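Local coordinates for agmatinase (Deinococcus radiodurans, PDB 1WOH), which hydrolyses agmatine to putrescine and urea, using a pair of manganese ions bound in each subunit of an arginase-family fold, at the interface of chains A and B. Coordinates in Å, arbitrary orientation; residue numbers count along the deposited sequence, not the author numbering. Chains: chain A/B, agmatinase.

Contacts 1 and 2 are neighbouring parts of one two-fold interface, the centres of their C-alpha atoms about 9 Å apart. Both draw on the N-terminal region: residues 8 to 11 serve contact 2, residues 12 to 14 and 20 serve contact 1, and A:Pro13 serves both. The pairing illustrates a common plan of symmetric interfaces: an apolar centre on the axis, flanked by directional polar bonds, once for each chain. Contact 1 is its own twin; contact 2 recurs with the chains exchanged. Contact 1 packs the two loops on each other, while contact 2 ties one loop to helix 51-59 and strand 80-85 of the other chain.

Contact 1: the interface of chains A and B. Residues chain A 12-14, 20; chain B 12-14, 20.
A:Ile12 and B:Ile12 meet at the heart of an apolar loop-to-loop patch of a two-fold interface, which joins two copies of the enzyme in the deposited assembly of six, and probably in the enzyme itself. The two-fold axis runs between the CG2 methyls of A:Ile12 and B:Ile12, which press together at 3.5 Å, slightly tighter than usual van der Waals contact. Each isoleucine offers two branches to two different neighbours. Its CG2 lies anti to the backbone N and reaches the CG2 of the other chain's isoleucine, while CG1 swings to the side of the backbone N (chi1 -55° in A:Ile12) and faces the leucine of the other chain. A:Leu20 CD1 touches B:Ile12 CG1 at 3.6 Å, and A:Leu20 CD2 adds a second contact to the same methylene at 3.8 Å. These two side chains run antiparallel, sliding along one another, so both methyls of the leucine fork bear on the isoleucine. The twin pair, B:Leu20 with A:Ile12, repeats the arrangement at 3.7 Å between CD1 and CG1. The isoleucine methyl also approaches backbone: A:Ile12 CG2 lies 4.0 Å from the carbonyl oxygen O of B:Pro13. Threonine adds a looser margin. The CG2 methyls of A:Thr14 and B:Thr14 stand anti to the carbonyl carbon, A:Thr14 CG2 lying 4.1 Å from B:Ile12 CG2. On another side of the isoleucine pair the two proline rings meet across the axis at an oblique angle, A:Pro13 CG touching B:Pro13 CG at 3.8 Å.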
loop_
_atom_site.group_PDB
_atom_site.type_symbol
_atom_site.label_atom_id
_atom_site.label_comp_id
_atom_site.label_asym_id
_atom_site.label_seq_id
_atom_site.Cartn_x
_atom_site.Cartn_y
_atom_site.Cartn_z
ATOM N N ILE A 12 -22.223 -9.732 8.774
ATOM C CA ILE A 12 -22.494 -8.613 7.883
ATOM C C ILE A 12 -22.219 -7.328 8.653
ATOM O O ILE A 12 -22.751 -7.117 9.743
ATOM C CB ILE A 12 -23.965 -8.598 7.429
ATOM C CG1 ILE A 12 -24.333 -9.942 6.794
ATOM C CG2 ILE A 12 -24.182 -7.465 6.432
ATOM C CD1 ILE A 12 -23.508 -10.295 5.573
ATOM N N PRO A 13 -21.385 -6.443 8.098
ATOM C CA PRO A 13 -21.091 -5.199 8.806
ATOM C C PRO A 13 -22.204 -4.150 8.833
ATOM O O PRO A 13 -22.462 -3.477 7.836
ATOM C CB PRO A 13 -19.837 -4.694 8.094
ATOM C CG PRO A 13 -20.054 -5.152 6.694
ATOM C CD PRO A 13 -20.563 -6.567 6.881
ATOM N N THR A 14 -22.876 -4.040 9.978
ATOM C CA THR A 14 -23.912 -3.032 10.184
ATOM C C THR A 14 -23.365 -2.245 11.358
ATOM O O THR A 14 -22.578 -2.779 12.146
ATOM C CB THR A 14 -25.294 -3.637 10.537
ATOM O OG1 THR A 14 -25.173 -4.540 11.643
ATOM C CG2 THR A 14 -25.867 -4.363 9.340
ATOM N N LEU A 20 -30.743 -4.392 10.643
ATOM C CA LEU A 20 -30.915 -3.524 9.485
ATOM C C LEU A 20 -32.373 -3.115 9.305
ATOM O O LEU A 20 -33.279 -3.941 9.444
ATOM C CB LEU A 20 -30.403 -4.234 8.227
ATOM C CG LEU A 20 -30.467 -3.479 6.893
ATOM C CD1 LEU A 20 -29.773 -2.124 7.000
ATOM C CD2 LEU A 20 -29.812 -4.329 5.818
ATOM N N ILE B 12 -25.664 -1.708 2.596
ATOM C CA ILE B 12 -25.030 -2.746 3.392
ATOM C C ILE B 12 -24.575 -3.823 2.416
ATOM O O ILE B 12 -25.337 -4.255 1.548
ATOM C CB ILE B 12 -26.017 -3.360 4.402
ATOM C CG1 ILE B 12 -26.640 -2.254 5.258
ATOM C CG2 ILE B 12 -25.299 -4.381 5.273
ATOM C CD1 ILE B 12 -25.632 -1.403 6.007
ATOM N N PRO B 13 -23.320 -4.264 2.537
ATOM C CA PRO B 13 -22.822 -5.285 1.624
ATOM C C PRO B 13 -23.196 -6.727 1.942
ATOM O O PRO B 13 -22.568 -7.375 2.777
ATOM C CB PRO B 13 -21.317 -5.061 1.662
ATOM C CG PRO B 13 -21.091 -4.709 3.093
ATOM C CD PRO B 13 -22.231 -3.741 3.383
ATOM N N THR B 14 -24.238 -7.208 1.276
ATOM C CA THR B 14 -24.667 -8.592 1.404
ATOM C C THR B 14 -24.420 -9.136 0.000
ATOM O O THR B 14 -24.437 -8.381 -0.971
ATOM C CB THR B 14 -26.161 -8.719 1.755
ATOM O OG1 THR B 14 -26.955 -8.079 0.749
ATOM C CG2 THR B 14 -26.440 -8.089 3.111
ATOM N N LEU B 20 -30.803 -10.231 4.039
ATOM C CA LEU B 20 -30.099 -10.986 5.061
ATOM C C LEU B 20 -31.048 -11.926 5.798
ATOM O O LEU B 20 -32.165 -11.551 6.152
ATOM C CB LEU B 20 -29.435 -10.033 6.060
ATOM C CG LEU B 20 -28.689 -10.683 7.231
ATOM C CD1 LEU B 20 -27.591 -11.601 6.711
ATOM C CD2 LEU B 20 -28.098 -9.602 8.120
#

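Contact 2: the interface of chains A and B. Residues chain A 8-11, 13, 60; chain B 53, 85.
B:Arg53 leaves helix 51-59 with an extended start (chi1 -174°) and a bend at chi3 (-62°), which together carry its guanidinium to the carbonyl of A:Gly11. B:Asp85, at the end of strand 80-85, holds its CG beside the backbone N and brings its carboxylate to the amide of the same glycine. A:Gly11 is thereby gripped at both polar atoms of its backbone. N of A:Gly11 donates to OD2 of B:Asp85 at 2.7 Å, meeting the anti side of that oxygen from 34° out of the carboxylate plane. O of A:Gly11 accepts from NH2 of B:Arg53 at 2.9 Å, with the carbonyl oxygen tilted somewhat from the guanidinium plane. A:Gly11 has a positive phi, a backbone shape that glycine takes readily, and in it both N and O are turned to chain B. The other terminal nitrogen, NH1 of B:Arg53, makes a weak hydrogen bond at 3.5 Å to O of A:Pro8, which lies at the guanidinium edge. Water 2 supplements that weak link, lying 2.8 Å from O of A:Pro8 and 3.3 Å from NH1 of B:Arg53, while water 1 joins O of A:Tyr9 to the backbone N of B:Arg53. Carbon packs beside the arginine too: A:Leu60 CD1 lies 3.5 Å from NH2 of B:Arg53. Recognition here rests largely on the path of the main chain, fixing one subunit's N-terminal loop against its neighbour and probably supporting their association.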
loop_
_atom_site.group_PDB
_atom_site.type_symbol
_atom_site.label_atom_id
_atom_site.label_comp_id
_atom_site.label_asym_id
_atom_site.label_seq_id
_atom_site.Cartn_x
_atom_site.Cartn_y
_atom_site.Cartn_z
ATOM N N PRO A 8 -14.687 -9.703 15.236
ATOM C CA PRO A 8 -14.779 -8.490 14.412
ATOM C C PRO A 8 -14.825 -8.729 12.899
ATOM O O PRO A 8 -15.491 -7.997 12.169
ATOM C CB PRO A 8 -13.544 -7.697 14.832
ATOM C CG PRO A 8 -13.391 -8.074 16.270
ATOM C CD PRO A 8 -13.616 -9.572 16.238
ATOM N N TYR A 9 -14.121 -9.754 12.430
ATOM C CA TYR A 9 -14.087 -10.050 11.000
ATOM C C TYR A 9 -15.247 -10.906 10.501
ATOM O O TYR A 9 -15.316 -11.232 9.316
ATOM C CB TYR A 9 -12.770 -10.732 10.632
ATOM C CG TYR A 9 -12.408 -11.898 11.523
ATOM C CD1 TYR A 9 -11.753 -11.695 12.734
ATOM C CD2 TYR A 9 -12.714 -13.208 11.151
ATOM C CE1 TYR A 9 -11.405 -12.766 13.553
ATOM C CE2 TYR A 9 -12.371 -14.287 11.965
ATOM C CZ TYR A 9 -11.715 -14.056 13.163
ATOM O OH TYR A 9 -11.357 -15.113 13.965
ATOM N N GLY A 10 -16.162 -11.266 11.394
ATOM C CA GLY A 10 -17.287 -12.083 10.979
ATOM C C GLY A 10 -18.631 -11.383 10.978
ATOM O O GLY A 10 -18.863 -10.447 11.747
ATOM N N GLY A 11 -19.521 -11.847 10.106
ATOM C CA GLY A 11 -20.856 -11.281 10.018
ATOM C C GLY A 11 -20.983 -10.117 9.054
ATOM O O GLY A 11 -19.984 -9.588 8.561
ATOM N N PRO A 13 -21.385 -6.443 8.098
ATOM C CA PRO A 13 -21.091 -5.199 8.806
ATOM C C PRO A 13 -22.204 -4.150 8.833
ATOM O O PRO A 13 -22.462 -3.477 7.836
ATOM C CB PRO A 13 -19.837 -4.694 8.094
ATOM C CG PRO A 13 -20.054 -5.152 6.694
ATOM C CD PRO A 13 -20.563 -6.567 6.881
ATOM N N LEU A 60 -17.560 -3.006 14.542
ATOM C CA LEU A 60 -17.698 -4.364 15.052
ATOM C C LEU A 60 -16.659 -4.598 16.147
ATOM O O LEU A 60 -16.724 -5.584 16.877
ATOM C CB LEU A 60 -17.546 -5.390 13.923
ATOM C CG LEU A 60 -18.593 -5.251 12.806
ATOM C CD1 LEU A 60 -18.491 -6.433 11.851
ATOM C CD2 LEU A 60 -19.987 -5.180 13.411
ATOM N N ARG B 53 -16.186 -10.982 3.309
ATOM C CA ARG B 53 -16.615 -9.590 3.313
ATOM C C ARG B 53 -16.216 -8.909 2.007
ATOM O O ARG B 53 -17.012 -8.183 1.413
ATOM C CB ARG B 53 -16.003 -8.853 4.509
ATOM C CG ARG B 53 -16.508 -7.428 4.695
ATOM C CD ARG B 53 -16.202 -6.936 6.103
ATOM N NE ARG B 53 -16.892 -7.751 7.100
ATOM C CZ ARG B 53 -16.655 -7.704 8.407
ATOM N NH1 ARG B 53 -15.742 -6.873 8.896
ATOM N NH2 ARG B 53 -17.327 -8.500 9.225
ATOM N N ASP B 85 -22.491 -15.130 8.145
ATOM C CA ASP B 85 -21.329 -15.994 8.361
ATOM C C ASP B 85 -21.529 -16.996 9.488
ATOM O O ASP B 85 -22.315 -16.771 10.411
ATOM C CB ASP B 85 -20.084 -15.173 8.726
ATOM C CG ASP B 85 -19.630 -14.252 7.609
ATOM O OD1 ASP B 85 -19.960 -14.526 6.437
ATOM O OD2 ASP B 85 -18.929 -13.263 7.914
HETATM O O HOH W 1 -14.772 -11.470 6.230
HETATM O O HOH W 2 -14.357 -5.514 11.535
#